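Local coordinates for phosphoprotein (Lettuce necrotic yellows virus, PDB 3T4R), which probably acts as a non-catalytic polymerase cofactor that stabilises the L polymerase on the N-RNA template and keeps soluble N protein from encapsidating non-genomic RNA, at residues His6-Leu11 against Asp37-Ala42; Ala13-Glu18 against Glu52-Glu57; Val30-Pro35 against Ile59-Ala64. All coordinates share one frame; numbering follows the deposited sequence.

In the fold
In this C-terminal domain of the phosphoprotein, a small all-helical bundle, contacts 2 and 3 illustrate how short helices are seated on a long one, while contact 1 ties two of the short helices together. Contact 1 joins helix 4-14 to helix 36-41. Contact 2 sets the end of helix 4-14 against helix 50-72, and contact 3 brings the end of helix 27-33 onto that same helix, farther along it. Their centres lie about 10 to 12 Å apart. Along the chain the first segments of all three contacts precede all three second segments, so the pairings interleave, and each contact touches the other two. Segments far apart in sequence are thereby interlocked into one compact unit.

Contact 1 (His6-Leu11 against Asp37-Ala42)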
ATOM      1  N   HIS A   6       4.088  10.216  -3.484  1.00 42.58           N
ATOM      2  CA  HIS A   6       4.458   9.819  -4.806  1.00 41.05           C
ATOM      3  C   HIS A   6       5.149   8.451  -4.736  1.00 39.18           C
ATOM      4  O   HIS A   6       4.792   7.559  -5.488  1.00 37.99           O
ATOM      5  CB  HIS A   6       5.405  10.883  -5.350  1.00 45.94           C
ATOM      6  CG  HIS A   6       5.894  10.621  -6.732  1.00 47.60           C
ATOM      7  ND1 HIS A   6       5.261  11.103  -7.850  1.00 49.66           N
ATOM      8  CD2 HIS A   6       6.970   9.932  -7.175  1.00 50.93           C
ATOM      9  CE1 HIS A   6       5.925  10.715  -8.923  1.00 51.51           C
ATOM     10  NE2 HIS A   6       6.955   9.985  -8.540  1.00 48.81           N
ATOM     11  N   GLU A   7       6.127   8.274  -3.857  1.00 39.36           N
ATOM     12  CA  GLU A   7       6.851   7.005  -3.863  1.00 38.26           C
ATOM     13  C   GLU A   7       6.049   5.866  -3.297  1.00 36.46           C
ATOM     14  O   GLU A   7       6.272   4.711  -3.677  1.00 34.60           O
ATOM     15  CB  GLU A   7       8.144   7.087  -3.094  1.00 41.73           C
ATOM     16  CG  GLU A   7       9.218   8.022  -3.633  1.00 46.06           C
ATOM     17  CD  GLU A   7       9.690   7.694  -5.015  1.00 49.59           C
ATOM     18  OE1 GLU A   7       9.843   6.519  -5.353  1.00 53.85           O
ATOM     19  OE2 GLU A   7       9.888   8.629  -5.797  1.00 53.14           O
ATOM     20  N   LYS A   8       5.112   6.172  -2.405  1.00 34.72           N
ATOM     21  CA  LYS A   8       4.130   5.157  -1.948  1.00 32.24           C
ATOM     22  C   LYS A   8       3.154   4.655  -3.091  1.00 32.67           C
ATOM     23  O   LYS A   8       2.895   3.426  -3.224  1.00 31.78           O
ATOM     24  CB  LYS A   8       3.321   5.698  -0.746  1.00 31.28           C
ATOM     25  CG  LYS A   8       4.185   5.868   0.496  1.00 31.38           C
ATOM     26  CD  LYS A   8       3.399   6.315   1.680  1.00 32.14           C
ATOM     27  CE  LYS A   8       4.308   6.426   2.753  1.00 32.44           C
ATOM     28  NZ  LYS A   8       3.623   6.722   4.071  1.00 39.21           N
ATOM     29  N   GLU A   9       2.650   5.591  -3.877  1.00 32.48           N
ATOM     30  CA  GLU A   9       1.794   5.300  -5.038  1.00 34.04           C
ATOM     31  C   GLU A   9       2.565   4.465  -6.077  1.00 34.15           C
ATOM     32  O   GLU A   9       2.037   3.532  -6.647  1.00 35.03           O
ATOM     33  CB  GLU A   9       1.232   6.596  -5.612  1.00 34.66           C
ATOM     34  CG  GLU A   9       0.192   7.249  -4.705  1.00 38.28           C
ATOM     35  CD  GLU A   9      -0.297   8.607  -5.229  1.00 47.72           C
ATOM     36  OE1 GLU A   9      -0.284   8.842  -6.465  1.00 51.66           O
ATOM     37  OE2 GLU A   9      -0.636   9.495  -4.412  1.00 55.13           O
ATOM     38  N   LYS A  10       3.834   4.762  -6.256  1.00 34.44           N
ATOM     39  CA  LYS A  10       4.705   4.050  -7.186  1.00 33.96           C
ATOM     40  C   LYS A  10       4.952   2.660  -6.633  1.00 34.10           C
ATOM     41  O   LYS A  10       5.000   1.748  -7.401  1.00 34.40           O
ATOM     42  CB  LYS A  10       6.049   4.795  -7.315  1.00 35.91           C
ATOM     43  CG  LYS A  10       6.993   4.183  -8.280  1.00 37.55           C
ATOM     44  CD  LYS A  10       8.453   4.681  -8.248  1.00 40.64           C
ATOM     45  CE  LYS A  10       8.582   6.125  -8.630  1.00 42.62           C
ATOM     46  NZ  LYS A  10      10.019   6.571  -8.739  1.00 50.33           N
ATOM     47  N   LEU A  11       5.087   2.501  -5.305  1.00 32.48           N
ATOM     48  CA  LEU A  11       5.240   1.196  -4.731  1.00 33.60           C
ATOM     49  C   LEU A  11       4.037   0.359  -4.947  1.00 33.29           C
ATOM     50  O   LEU A  11       4.142  -0.794  -5.313  1.00 36.16           O
ATOM     51  CB  LEU A  11       5.464   1.289  -3.224  1.00 34.37           C
ATOM     52  CG  LEU A  11       6.298   0.274  -2.466  1.00 37.66           C
ATOM     53  CD1 LEU A  11       5.840   0.051  -1.063  1.00 37.24           C
ATOM     54  CD2 LEU A  11       6.699  -1.068  -3.131  1.00 37.44           C
ATOM     55  N   ASP A  37       7.173   2.604   7.290  1.00 45.45           N
ATOM     56  CA  ASP A  37       7.923   1.383   7.562  0.50 48.94           C
ATOM     57  C   ASP A  37       7.786   0.413   6.400  1.00 45.97           C
ATOM     58  O   ASP A  37       8.668  -0.360   6.129  1.00 49.45           O
ATOM     59  CB  ASP A  37       7.501   0.719   8.894  0.50 53.08           C
ATOM     60  CG  ASP A  37       5.993   0.281   8.945  0.50 54.12           C
ATOM     61  OD1 ASP A  37       5.690  -0.932   9.115  0.50 58.72           O
ATOM     62  OD2 ASP A  37       5.104   1.161   8.897  0.50 54.64           O
ATOM     63  N   ILE A  38       6.634   0.433   5.737  1.00 43.02           N
ATOM     64  CA  ILE A  38       6.399  -0.460   4.582  1.00 42.64           C
ATOM     65  C   ILE A  38       7.094   0.035   3.316  1.00 42.25           C
ATOM     66  O   ILE A  38       7.739  -0.736   2.605  1.00 45.16           O
ATOM     67  CB  ILE A  38       4.886  -0.759   4.385  1.00 42.51           C
ATOM     68  CG1 ILE A  38       4.382  -1.596   5.595  1.00 46.15           C
ATOM     69  CG2 ILE A  38       4.634  -1.476   3.041  1.00 41.17           C
ATOM     70  CD1 ILE A  38       2.968  -2.004   5.489  1.00 51.41           C
ATOM     71  N   LEU A  39       7.022   1.347   3.086  1.00 39.88           N
ATOM     72  CA  LEU A  39       7.764   1.955   2.025  1.00 41.56           C
ATOM     73  C   LEU A  39       9.238   1.631   2.165  1.00 46.16           C
ATOM     74  O   LEU A  39       9.875   1.352   1.192  1.00 49.67           O
ATOM     75  CB  LEU A  39       7.642   3.472   2.085  1.00 41.20           C
ATOM     76  CG  LEU A  39       7.661   4.356   0.821  1.00 43.34           C
ATOM     77  CD1 LEU A  39       8.278   5.629   1.119  1.00 39.64           C
ATOM     78  CD2 LEU A  39       8.157   3.720  -0.460  1.00 37.33           C
ATOM     79  N   ALA A  40       9.760   1.704   3.393  1.00 47.27           N
ATOM     80  CA  ALA A  40      11.180   1.591   3.695  1.00 51.94           C
ATOM     81  C   ALA A  40      11.668   0.208   3.340  1.00 54.64           C
ATOM     82  O   ALA A  40      12.810   0.015   2.968  1.00 58.69           O
ATOM     83  CB  ALA A  40      11.390   1.850   5.115  1.00 52.93           C
HETATM   84  N   MSE A  41      10.750  -0.748   3.390  1.00 54.47           N
HETATM   85  CA  MSE A  41      11.048  -2.154   3.046  1.00 58.27           C
HETATM   86  C   MSE A  41      11.545  -2.276   1.610  1.00 61.12           C
HETATM   87  O   MSE A  41      12.382  -3.147   1.297  1.00 65.89           O
HETATM   88  CB  MSE A  41       9.800  -3.025   3.233  1.00 56.81           C
HETATM   89  CG  MSE A  41       9.459  -3.338   4.692  1.00 59.09           C
HETATM   90 SE   MSE A  41       7.935  -4.606   4.869  0.90 68.26          SE
HETATM   91  CE  MSE A  41       8.178  -5.088   6.763  0.50 70.71           C
ATOM     92  N   ALA A  42      11.040  -1.383   0.759  1.00 58.03           N
ATOM     93  CA  ALA A  42      11.298  -1.414  -0.668  1.00 61.95           C
ATOM     94  C   ALA A  42      12.519  -0.584  -1.044  1.00 67.06           C
ATOM     95  O   ALA A  42      12.879  -0.514  -2.219  1.00 71.39           O
ATOM     96  CB  ALA A  42      10.100  -0.881  -1.386  1.00 57.84           C
TER
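Lys8 meets Leu39 through CG, which a chi1 of -68° sets beside its own backbone N and anti to the carbonyl carbon; there it touches Leu39 CG at 3.8 Å. The two side chains cross at about a right angle, with Leu39 CD1 also close to Lys8 CG. Beyond CG the lysine runs extended, and its ammonium leaves this apolar meeting for partners elsewhere: Lys8 NZ donates to Val34 O and forms a salt bridge with Asp36. Here the same residue packs with its stem and pairs with its tip, so a buried lysine need not bury an unpaired charge. Its side chain also lies about 5 Å from a bound magnesium ion.

The other methyl of Leu39, CD2, lies 3.9 Å from Glu7 O, a carbonyl that already accepts the helical bond from Leu11 N. One turn on from Glu7, Leu11 divides its two branches between different partners. Leu11 CD1 approaches the backbone of the opposing helix, 4.1 Å from Leu39 CA and 4.2 Å from Ile38 O, while Leu11 CD2 packs at 3.8 Å on Ala42 CB. No hydrogen bond links the two segments; the contact is one of van der Waals packing, and at its margin Glu7 OE1 and Lys10 NZ of the same helix form a salt bridge whose hydrogen bond is weak.

The axes of the short helical segments come within 10.3 Å and cross at 62°, closest in backbone terms where Lys8 faces Leu39. Behind this crossing, Ile38 packs on Ile54 and Asn61 while Met41, a selenomethionine, touches Lys53 and Glu57, which joins helix 36-41 to helix 50-72; Lys8, for its part, rests on Val30 of helix 27-33.

Contact 2 (Ala13-Glu18 against Glu52-Glu57)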
ATOM      1  N   ALA A  13       1.926   0.570  -7.373  1.00 33.62           N
ATOM      2  CA  ALA A  13       2.030   0.100  -8.765  1.00 34.70           C
ATOM      3  C   ALA A  13       3.063  -1.017  -9.017  1.00 37.48           C
ATOM      4  O   ALA A  13       2.804  -1.914  -9.831  1.00 38.81           O
ATOM      5  CB  ALA A  13       2.313   1.261  -9.686  1.00 36.39           C
ATOM      6  N   ASP A  14       4.221  -0.919  -8.348  1.00 36.88           N
ATOM      7  CA  ASP A  14       5.322  -1.841  -8.509  1.00 38.17           C
ATOM      8  C   ASP A  14       4.929  -3.134  -7.890  1.00 40.36           C
ATOM      9  O   ASP A  14       5.489  -4.167  -8.217  1.00 44.21           O
ATOM     10  CB  ASP A  14       6.550  -1.319  -7.794  1.00 37.25           C
ATOM     11  CG  ASP A  14       7.245  -0.198  -8.539  1.00 42.47           C
ATOM     12  OD1 ASP A  14       7.042  -0.015  -9.771  1.00 38.38           O
ATOM     13  OD2 ASP A  14       8.052   0.496  -7.882  1.00 48.13           O
ATOM     14  N   LEU A  15       3.971  -3.102  -6.960  1.00 38.33           N
ATOM     15  CA  LEU A  15       3.461  -4.332  -6.352  1.00 38.78           C
ATOM     16  C   LEU A  15       2.187  -4.856  -7.036  1.00 39.82           C
ATOM     17  O   LEU A  15       1.548  -5.759  -6.540  1.00 40.14           O
ATOM     18  CB  LEU A  15       3.183  -4.080  -4.863  1.00 38.37           C
ATOM     19  CG  LEU A  15       4.400  -3.776  -4.001  1.00 39.23           C
ATOM     20  CD1 LEU A  15       3.900  -3.455  -2.544  1.00 42.14           C
ATOM     21  CD2 LEU A  15       5.397  -4.920  -3.926  1.00 42.71           C
ATOM     22  N   ASP A  16       1.855  -4.290  -8.197  1.00 38.98           N
ATOM     23  CA  ASP A  16       0.811  -4.810  -9.103  1.00 42.06           C
ATOM     24  C   ASP A  16      -0.587  -4.402  -8.768  1.00 41.12           C
ATOM     25  O   ASP A  16      -1.477  -4.886  -9.323  1.00 43.67           O
ATOM     26  CB  ASP A  16       0.937  -6.324  -9.319  1.00 45.81           C
ATOM     27  CG  ASP A  16       2.140  -6.670 -10.208  1.00 51.16           C
ATOM     28  OD1 ASP A  16       2.294  -6.107 -11.313  1.00 47.58           O
ATOM     29  OD2 ASP A  16       2.986  -7.464  -9.735  1.00 52.37           O
ATOM     30  N   TRP A  17      -0.761  -3.411  -7.916  1.00 39.54           N
ATOM     31  CA  TRP A  17      -2.063  -2.816  -7.745  1.00 41.88           C
ATOM     32  C   TRP A  17      -2.393  -2.112  -9.040  1.00 43.84           C
ATOM     33  O   TRP A  17      -1.479  -1.599  -9.712  1.00 42.83           O
ATOM     34  CB  TRP A  17      -2.031  -1.821  -6.548  1.00 40.24           C
ATOM     35  CG  TRP A  17      -2.589  -2.475  -5.348  1.00 46.03           C
ATOM     36  CD1 TRP A  17      -3.890  -2.546  -5.014  1.00 52.33           C
ATOM     37  CD2 TRP A  17      -1.879  -3.255  -4.357  1.00 46.55           C
ATOM     38  NE1 TRP A  17      -4.060  -3.304  -3.867  1.00 57.92           N
ATOM     39  CE2 TRP A  17      -2.832  -3.739  -3.441  1.00 52.49           C
ATOM     40  CE3 TRP A  17      -0.544  -3.580  -4.161  1.00 42.91           C
ATOM     41  CZ2 TRP A  17      -2.482  -4.558  -2.337  1.00 50.59           C
ATOM     42  CZ3 TRP A  17      -0.198  -4.362  -3.102  1.00 43.81           C
ATOM     43  CH2 TRP A  17      -1.157  -4.864  -2.205  1.00 47.42           C
ATOM     44  N   GLU A  18      -3.650  -2.054  -9.440  1.00 44.83           N
ATOM     45  CA  GLU A  18      -3.900  -1.472 -10.758  1.00 45.80           C
ATOM     46  C   GLU A  18      -3.814   0.022 -10.547  1.00 43.54           C
ATOM     47  O   GLU A  18      -4.176   0.524  -9.486  1.00 43.58           O
ATOM     48  CB  GLU A  18      -5.255  -1.945 -11.318  1.00 52.93           C
ATOM     49  CG  GLU A  18      -5.397  -2.192 -12.873  1.00 60.13           C
ATOM     50  CD  GLU A  18      -4.485  -3.290 -13.459  1.00 64.37           C
ATOM     51  OE1 GLU A  18      -4.539  -4.418 -12.926  1.00 67.88           O
ATOM     52  OE2 GLU A  18      -3.716  -3.029 -14.448  1.00 66.45           O
ATOM     53  N   GLU A  52       6.209 -10.294  -2.402  1.00 61.80           N
ATOM     54  CA  GLU A  52       5.085 -10.957  -1.783  1.00 60.76           C
ATOM     55  C   GLU A  52       4.960 -10.546  -0.336  1.00 55.64           C
ATOM     56  O   GLU A  52       3.865 -10.450   0.143  1.00 51.44           O
ATOM     57  CB  GLU A  52       5.191 -12.485  -1.862  1.00 70.45           C
ATOM     58  CG  GLU A  52       3.927 -13.160  -2.370  1.00 75.42           C
ATOM     59  CD  GLU A  52       4.203 -14.509  -3.084  1.00 91.54           C
ATOM     60  OE1 GLU A  52       4.153 -15.546  -2.379  1.00101.17           O
ATOM     61  OE2 GLU A  52       4.479 -14.570  -4.331  1.00 98.23           O
ATOM     62  N   LYS A  53       6.084 -10.347   0.350  1.00 58.38           N
ATOM     63  CA  LYS A  53       6.110  -9.911   1.761  1.00 57.68           C
ATOM     64  C   LYS A  53       5.345  -8.596   1.980  1.00 51.39           C
ATOM     65  O   LYS A  53       4.407  -8.521   2.774  1.00 49.41           O
ATOM     66  CB  LYS A  53       7.552  -9.765   2.265  1.00 62.87           C
ATOM     67  CG  LYS A  53       7.736  -9.887   3.847  1.00 68.49           C
ATOM     68  CD  LYS A  53       9.106  -9.329   4.268  1.00 73.98           C
ATOM     69  CE  LYS A  53       9.025  -8.170   5.304  1.00 73.60           C
ATOM     70  NZ  LYS A  53       8.596  -8.556   6.695  1.00 79.13           N
ATOM     71  N   ILE A  54       5.740  -7.582   1.229  1.00 49.49           N
ATOM     72  CA  ILE A  54       5.152  -6.281   1.292  1.00 45.51           C
ATOM     73  C   ILE A  54       3.708  -6.259   0.866  1.00 43.39           C
ATOM     74  O   ILE A  54       2.910  -5.573   1.523  1.00 44.08           O
ATOM     75  CB  ILE A  54       5.940  -5.315   0.437  1.00 44.74           C
ATOM     76  CG1 ILE A  54       7.391  -5.337   0.898  1.00 47.15           C
ATOM     77  CG2 ILE A  54       5.345  -3.892   0.530  1.00 40.24           C
ATOM     78  CD1 ILE A  54       8.311  -4.568   0.037  1.00 47.83           C
ATOM     79  N   GLN A  55       3.374  -6.953  -0.221  1.00 43.10           N
ATOM     80  CA  GLN A  55       1.991  -7.095  -0.680  1.00 42.15           C
ATOM     81  C   GLN A  55       1.140  -7.641   0.461  1.00 43.26           C
ATOM     82  O   GLN A  55       0.046  -7.128   0.695  1.00 42.54           O
ATOM     83  CB  GLN A  55       1.874  -8.096  -1.827  1.00 45.22           C
ATOM     84  CG  GLN A  55       2.314  -7.608  -3.176  1.00 47.12           C
ATOM     85  CD  GLN A  55       2.297  -8.713  -4.220  1.00 57.60           C
ATOM     86  OE1 GLN A  55       2.197  -9.911  -3.887  1.00 62.08           O
ATOM     87  NE2 GLN A  55       2.412  -8.338  -5.481  1.00 58.29           N
ATOM     88  N   ASN A  56       1.634  -8.670   1.151  1.00 44.64           N
ATOM     89  CA  ASN A  56       0.953  -9.221   2.305  1.00 49.06           C
ATOM     90  C   ASN A  56       0.712  -8.132   3.396  1.00 46.18           C
ATOM     91  O   ASN A  56      -0.372  -8.064   4.010  1.00 48.09           O
ATOM     92  CB  ASN A  56       1.719 -10.428   2.878  1.00 52.68           C
ATOM     93  CG  ASN A  56       1.569 -11.698   2.017  1.00 62.20           C
ATOM     94  OD1 ASN A  56       0.529 -11.889   1.355  1.00 62.89           O
ATOM     95  ND2 ASN A  56       2.567 -12.611   2.092  1.00 67.21           N
ATOM     96  N   GLU A  57       1.714  -7.329   3.664  1.00 45.64           N
ATOM     97  CA  GLU A  57       1.580  -6.287   4.686  1.00 47.27           C
ATOM     98  C   GLU A  57       0.503  -5.274   4.292  1.00 43.19           C
ATOM     99  O   GLU A  57      -0.270  -4.835   5.145  1.00 43.03           O
ATOM    100  CB  GLU A  57       2.915  -5.552   4.938  1.00 48.91           C
ATOM    101  CG  GLU A  57       3.979  -6.400   5.594  1.00 57.56           C
ATOM    102  CD  GLU A  57       4.209  -6.049   7.021  1.00 72.38           C
ATOM    103  OE1 GLU A  57       3.208  -5.830   7.755  1.00 80.61           O
ATOM    104  OE2 GLU A  57       5.394  -6.017   7.444  1.00 80.92           O
TER
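A Schellman motif ends helix 4-14 and brings Leu15 up to Gln55 of helix 50-72. Gln55 NE2 donates to Leu15 O at 2.9 Å, a somewhat bent bond (145° at the hydrogen) whose donor is tilted from the carbonyl plane. The glutamine chain runs extended beyond CG and passes Leu15 running the other way, with Leu15 CB 4.0 Å from Gln55 CG. Asp16, at positive phi (83°), is the C-prime residue of the motif: Asp16 N bonds to Ala13 O and Trp17 N to Leu12 O, so the chain turns away from the helix just beyond the carbonyl that Gln55 grips. Asp16 OD2 forms a salt bridge with Lys51.

Nearby, Leu15 CD1 presses on Ile54 CG2 at 3.4 Å, tighter than usual van der Waals contact, the two side chains crossing at about a right angle. The indole of Trp17 meets the stem of Gln55 and stands almost perpendicular to its amide, their planes 85° apart. The backbone Gln55 O lies in the plane of that ring, at its edge, 3.9 Å from Trp17 CH2. Ile58, on the same helix, receives both Leu15 and Trp17.

Contact 3 (Val30-Pro35 against Ile59-Ala64); sequences VDFLVP and IENHIA
Asn61 ND2 donates to Leu33 O at 2.8 Å, and the bond is nearly straight, 168° at the hydrogen. The acceptor lies in the plane of the Asn61 amide, yet the donor stands well above the plane of the Leu33 carbonyl, 57° out of it. Asn61 CG stands beside its own backbone N, and ND2 reaches the end of helix 27-33, where the side chain meets Pro35 tip to tip, ND2 and Pro35 CD being 3.3 Å apart.

Two further side chains extend the contact. The ring of Phe32, turned 84° from the Asn61 amide, brings CE2 to within 3.0 Å of the backbone Asn61 O, while Ala64 CB sits at the edge of the ring, 4.0 Å from Phe32 CZ. Leu33 lies alongside His62 and points the same way, its CD2 3.7 Å from His62 CB.

The contact thus seats the last turn of helix 27-33, and the bend into helix 36-41, on the long helix 50-72. Tyr25 touches both Leu33 and His62, and Val34, whose CB points away from segment 59-64, packs on Leu11 and Leu12 of helix 4-14.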
ATOM      1  N   VAL A  30      -3.779   6.211   1.090  1.00 39.98           N
ATOM      2  CA  VAL A  30      -2.394   5.804   0.735  1.00 36.95           C
ATOM      3  C   VAL A  30      -1.482   5.668   2.001  1.00 37.40           C
ATOM      4  O   VAL A  30      -0.794   4.646   2.219  1.00 37.34           O
ATOM      5  CB  VAL A  30      -1.739   6.764  -0.330  1.00 36.85           C
ATOM      6  CG1 VAL A  30      -0.290   6.401  -0.542  1.00 35.53           C
ATOM      7  CG2 VAL A  30      -2.480   6.696  -1.677  1.00 37.35           C
ATOM      8  N   ASP A  31      -1.483   6.705   2.832  1.00 38.42           N
ATOM      9  CA  ASP A  31      -0.718   6.717   4.073  1.00 39.85           C
ATOM     10  C   ASP A  31      -1.085   5.586   4.981  1.00 39.01           C
ATOM     11  O   ASP A  31      -0.230   4.994   5.589  1.00 40.79           O
ATOM     12  CB  ASP A  31      -0.895   8.038   4.851  1.00 42.95           C
ATOM     13  CG  ASP A  31      -0.179   9.220   4.214  1.00 43.75           C
ATOM     14  OD1 ASP A  31       0.765   9.057   3.441  1.00 49.52           O
ATOM     15  OD2 ASP A  31      -0.503  10.335   4.582  1.00 49.41           O
ATOM     16  N   PHE A  32      -2.337   5.212   5.028  1.00 41.92           N
ATOM     17  CA  PHE A  32      -2.775   4.094   5.865  1.00 44.45           C
ATOM     18  C   PHE A  32      -2.375   2.706   5.275  1.00 43.32           C
ATOM     19  O   PHE A  32      -1.991   1.777   5.986  1.00 44.89           O
ATOM     20  CB  PHE A  32      -4.274   4.170   5.997  1.00 49.45           C
ATOM     21  CG  PHE A  32      -4.864   3.059   6.787  1.00 58.43           C
ATOM     22  CD1 PHE A  32      -5.723   3.322   7.790  1.00 67.21           C
ATOM     23  CD2 PHE A  32      -4.548   1.723   6.511  1.00 63.42           C
ATOM     24  CE1 PHE A  32      -6.271   2.267   8.498  1.00 74.81           C
ATOM     25  CE2 PHE A  32      -5.066   0.689   7.243  1.00 65.77           C
ATOM     26  CZ  PHE A  32      -5.910   0.954   8.220  1.00 71.45           C
ATOM     27  N   LEU A  33      -2.474   2.569   3.973  1.00 39.92           N
ATOM     28  CA  LEU A  33      -2.148   1.329   3.370  1.00 38.82           C
ATOM     29  C   LEU A  33      -0.645   1.063   3.342  1.00 35.14           C
ATOM     30  O   LEU A  33      -0.219  -0.092   3.460  1.00 38.40           O
ATOM     31  CB  LEU A  33      -2.676   1.374   1.937  1.00 37.12           C
ATOM     32  CG  LEU A  33      -4.183   1.388   1.757  1.00 40.94           C
ATOM     33  CD1 LEU A  33      -4.477   1.416   0.297  1.00 41.59           C
ATOM     34  CD2 LEU A  33      -4.813   0.144   2.286  1.00 47.26           C
ATOM     35  N   VAL A  34       0.117   2.102   3.104  1.00 32.34           N
ATOM     36  CA  VAL A  34       1.595   2.061   2.978  1.00 31.14           C
ATOM     37  C   VAL A  34       2.190   3.009   4.023  1.00 30.79           C
ATOM     38  O   VAL A  34       2.561   4.117   3.756  1.00 31.76           O
ATOM     39  CB  VAL A  34       2.049   2.464   1.585  1.00 31.58           C
ATOM     40  CG1 VAL A  34       3.521   2.105   1.436  1.00 31.28           C
ATOM     41  CG2 VAL A  34       1.270   1.666   0.488  1.00 31.78           C
ATOM     42  N   PRO A  35       2.202   2.568   5.276  1.00 34.02           N
ATOM     43  CA  PRO A  35       2.874   3.351   6.274  1.00 36.91           C
ATOM     44  C   PRO A  35       4.381   3.492   5.898  1.00 37.14           C
ATOM     45  O   PRO A  35       4.837   2.706   5.039  1.00 36.62           O
ATOM     46  CB  PRO A  35       2.685   2.497   7.548  1.00 37.78           C
ATOM     47  CG  PRO A  35       1.459   1.585   7.220  1.00 38.93           C
ATOM     48  CD  PRO A  35       1.588   1.307   5.801  1.00 35.20           C
ATOM     49  N   ILE A  59      -2.056  -5.617   2.094  1.00 40.41           N
ATOM     50  CA  ILE A  59      -3.362  -6.371   2.167  1.00 43.91           C
ATOM     51  C   ILE A  59      -3.886  -6.457   3.588  1.00 46.26           C
ATOM     52  O   ILE A  59      -5.029  -6.167   3.817  1.00 47.72           O
ATOM     53  CB  ILE A  59      -3.294  -7.784   1.570  1.00 46.06           C
ATOM     54  CG1 ILE A  59      -2.945  -7.676   0.072  1.00 44.77           C
ATOM     55  CG2 ILE A  59      -4.651  -8.468   1.712  1.00 49.32           C
ATOM     56  CD1 ILE A  59      -3.058  -8.844  -0.625  1.00 54.60           C
ATOM     57  N   GLU A  60      -2.995  -6.685   4.545  1.00 52.75           N
ATOM     58  CA  GLU A  60      -3.404  -6.635   5.937  1.00 52.84           C
ATOM     59  C   GLU A  60      -3.989  -5.275   6.335  1.00 46.24           C
ATOM     60  O   GLU A  60      -4.982  -5.210   7.032  1.00 45.70           O
ATOM     61  CB  GLU A  60      -2.254  -7.036   6.835  1.00 55.74           C
ATOM     62  CG  GLU A  60      -2.614  -8.100   7.787  1.00 67.64           C
ATOM     63  CD  GLU A  60      -2.588  -9.484   7.145  1.00 82.11           C
ATOM     64  OE1 GLU A  60      -1.434  -9.857   6.697  1.00 88.17           O
ATOM     65  OE2 GLU A  60      -3.704 -10.200   7.101  1.00 86.75           O
ATOM     66  N   ASN A  61      -3.413  -4.198   5.833  1.00 44.30           N
ATOM     67  CA  ASN A  61      -3.806  -2.874   6.172  1.00 42.19           C
ATOM     68  C   ASN A  61      -5.058  -2.602   5.448  1.00 44.15           C
ATOM     69  O   ASN A  61      -5.884  -1.902   5.924  1.00 46.19           O
ATOM     70  CB  ASN A  61      -2.763  -1.877   5.687  1.00 42.85           C
ATOM     71  CG  ASN A  61      -1.492  -1.875   6.531  1.00 44.39           C
ATOM     72  OD1 ASN A  61      -1.478  -2.352   7.651  1.00 43.15           O
ATOM     73  ND2 ASN A  61      -0.430  -1.305   5.990  1.00 40.49           N
ATOM     74  N   HIS A  62      -5.196  -3.096   4.244  1.00 47.13           N
ATOM     75  CA  HIS A  62      -6.418  -2.848   3.506  1.00 53.28           C
ATOM     76  C   HIS A  62      -7.569  -3.575   4.136  1.00 54.04           C
ATOM     77  O   HIS A  62      -8.667  -3.100   4.077  1.00 57.25           O
ATOM     78  CB  HIS A  62      -6.252  -3.281   2.057  1.00 58.99           C
ATOM     79  CG  HIS A  62      -7.329  -2.799   1.138  1.00 69.58           C
ATOM     80  ND1 HIS A  62      -7.040  -2.340  -0.140  1.00 80.57           N
ATOM     81  CD2 HIS A  62      -8.703  -2.736   1.289  1.00 73.64           C
ATOM     82  CE1 HIS A  62      -8.190  -2.017  -0.735  1.00 88.64           C
ATOM     83  NE2 HIS A  62      -9.212  -2.249   0.111  1.00 84.46           N
ATOM     84  N   ILE A  63      -7.295  -4.742   4.718  1.00 54.90           N
ATOM     85  CA  ILE A  63      -8.278  -5.593   5.426  1.00 57.45           C
ATOM     86  C   ILE A  63      -8.782  -4.805   6.626  1.00 53.96           C
ATOM     87  O   ILE A  63      -9.969  -4.667   6.802  1.00 56.19           O
ATOM     88  CB  ILE A  63      -7.634  -6.972   5.889  1.00 60.52           C
ATOM     89  CG1 ILE A  63      -7.512  -7.960   4.757  1.00 66.16           C
ATOM     90  CG2 ILE A  63      -8.339  -7.589   7.055  1.00 64.41           C
ATOM     91  CD1 ILE A  63      -6.359  -8.907   4.994  1.00 71.05           C
ATOM     92  N   ALA A  64      -7.854  -4.263   7.406  1.00 51.87           N
ATOM     93  CA  ALA A  64      -8.169  -3.383   8.521  1.00 50.02           C
ATOM     94  C   ALA A  64      -9.133  -2.270   8.113  1.00 49.44           C
ATOM     95  O   ALA A  64     -10.108  -2.039   8.801  1.00 51.03           O
ATOM     96  CB  ALA A  64      -6.901  -2.809   9.150  1.00 50.88           C
TER